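Long-range contact in GlcNAc-alpha-1,4-Gal-releasing endo-beta-galactosidase (Clostridium perfringens, PDB 1UPS), which probably hydrolyses O-glycosidic bonds as a family 16 endo-beta-galactosidase that releases GlcNAc-alpha-1,4-Gal, and binds calcium: residues W148-M153 / M246-N251. Sequence-based numbering, arbitrary orientation.
Sequences WWMVGM and MGTILN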
# COMPACT_ATOMS: atom_id res chain seq x y z
N TRP A 148 1.88 -5.58 9.38
CA TRP A 148 3.22 -5.33 8.89
C TRP A 148 3.18 -3.87 8.51
O TRP A 148 2.38 -3.46 7.65
CB TRP A 148 3.50 -6.17 7.65
CG TRP A 148 4.79 -5.84 6.93
CD1 TRP A 148 5.94 -5.30 7.46
CD2 TRP A 148 5.05 -6.07 5.54
NE1 TRP A 148 6.89 -5.15 6.46
CE2 TRP A 148 6.37 -5.64 5.28
CE3 TRP A 148 4.30 -6.58 4.49
CZ2 TRP A 148 6.95 -5.69 4.00
CZ3 TRP A 148 4.86 -6.65 3.21
CH2 TRP A 148 6.17 -6.20 2.98
N TRP A 149 3.97 -3.05 9.20
CA TRP A 149 3.89 -1.61 8.97
C TRP A 149 5.23 -0.92 9.15
O TRP A 149 6.17 -1.49 9.71
CB TRP A 149 2.82 -0.95 9.89
CG TRP A 149 2.82 -1.32 11.37
CD1 TRP A 149 2.70 -2.57 11.93
CD2 TRP A 149 2.84 -0.39 12.47
NE1 TRP A 149 2.67 -2.47 13.31
CE2 TRP A 149 2.74 -1.14 13.66
CE3 TRP A 149 2.93 1.02 12.56
CZ2 TRP A 149 2.75 -0.54 14.95
CZ3 TRP A 149 2.94 1.62 13.84
CH2 TRP A 149 2.84 0.83 15.01
N MET A 150 5.31 0.31 8.65
CA MET A 150 6.55 1.07 8.68
C MET A 150 6.24 2.46 9.19
O MET A 150 5.16 2.97 8.96
CB MET A 150 7.18 1.14 7.28
CG MET A 150 7.51 -0.28 6.73
SD MET A 150 8.24 -0.25 5.07
CE MET A 150 9.82 0.50 5.50
N VAL A 151 7.20 3.03 9.93
CA VAL A 151 7.05 4.36 10.50
C VAL A 151 8.32 5.16 10.23
O VAL A 151 9.41 4.61 10.20
CB VAL A 151 6.76 4.31 12.03
CG1 VAL A 151 5.38 3.69 12.30
CG2 VAL A 151 7.86 3.53 12.81
N GLY A 152 8.15 6.47 10.03
CA GLY A 152 9.29 7.35 9.88
C GLY A 152 10.18 7.30 11.10
O GLY A 152 9.71 7.15 12.24
N MET A 153 11.48 7.44 10.87
CA MET A 153 12.44 7.37 11.97
C MET A 153 12.67 8.71 12.65
O MET A 153 13.49 8.81 13.57
CB MET A 153 13.77 6.78 11.49
CG MET A 153 13.67 5.27 11.18
SD MET A 153 13.19 4.21 12.57
CE MET A 153 14.24 4.56 13.74
N MET A 246 12.56 4.83 7.10
CA MET A 246 11.48 4.26 7.91
C MET A 246 11.94 2.95 8.51
O MET A 246 12.77 2.23 7.92
CB MET A 246 10.23 4.02 7.05
CG MET A 246 9.62 5.32 6.50
SD MET A 246 8.18 5.01 5.43
CE MET A 246 6.84 5.03 6.69
N GLY A 247 11.40 2.65 9.70
CA GLY A 247 11.66 1.39 10.38
C GLY A 247 10.46 0.48 10.23
O GLY A 247 9.39 0.95 9.85
N THR A 248 10.64 -0.80 10.55
CA THR A 248 9.61 -1.82 10.32
C THR A 248 9.13 -2.43 11.62
O THR A 248 9.93 -2.72 12.51
CB THR A 248 10.21 -2.95 9.43
OG1 THR A 248 10.51 -2.40 8.13
CG2 THR A 248 9.16 -4.07 9.15
N ILE A 249 7.81 -2.64 11.71
CA ILE A 249 7.22 -3.37 12.83
C ILE A 249 6.41 -4.53 12.28
O ILE A 249 5.67 -4.37 11.30
CB ILE A 249 6.27 -2.43 13.66
CG1 ILE A 249 7.05 -1.17 14.12
CG2 ILE A 249 5.59 -3.22 14.81
CD1 ILE A 249 6.20 -0.14 14.89
N LEU A 250 6.55 -5.71 12.90
CA LEU A 250 5.72 -6.86 12.57
C LEU A 250 5.07 -7.29 13.88
O LEU A 250 5.77 -7.61 14.85
CB LEU A 250 6.58 -8.01 12.00
CG LEU A 250 7.00 -7.85 10.55
CD1 LEU A 250 8.23 -8.77 10.24
CD2 LEU A 250 5.84 -8.15 9.62
N ASN A 251 3.74 -7.29 13.93
CA ASN A 251 3.06 -7.56 15.19
C ASN A 251 1.64 -8.10 15.03
O ASN A 251 1.11 -8.20 13.91
CB ASN A 251 3.20 -6.37 16.20
CG ASN A 251 2.44 -5.11 15.80
OD1 ASN A 251 2.11 -4.89 14.64
ND2 ASN A 251 2.17 -4.25 16.81
O HOH W 1 9.14 -3.38 5.88
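The carbonyl oxygen of Trp149 is gripped twice: Ile249 N donates a nearly straight bond to Trp149 O (2.8 Å, 174°), and the CA-H of Thr248 adds a weaker contact. Ile249 O receives Trp149 N in return, and Val151 and Gly247 exchange a second such pair, zipping neighbouring antiparallel strands of the family 16 beta-sandwich. Over one face of the Trp149 ring (chi1 47°, crowded between backbone N and carbonyl carbon), offset toward the rim, sits Ile249 CD1, a CH-pi contact 3.6 Å from the centroid of the six-membered ring. Trp149 NE1 reaches Asn251 OD1 at 2.8 Å; OD1 lies close to the indole plane, whereas NE1 approaches from above the Asn251 carbonyl plane, and Asn251 ND2 is held by Tyr253 OH. On the other face of the sheet, Trp148 NE1 donates to a water that donates to Thr248 OG1, while Leu250 CD2 lies 3.6 Å from Trp148 CD1. Met150 and Met246 cross at about a right angle and pack against Trp221 of the opposing sheet. Trp149 touches Glu168 and Asp170, within the Glu-X-Asp-X-X-Glu signature of this family, so the CH-pi contact and Asn251 hydrogen bond that fix its indole probably help shape the active-site face.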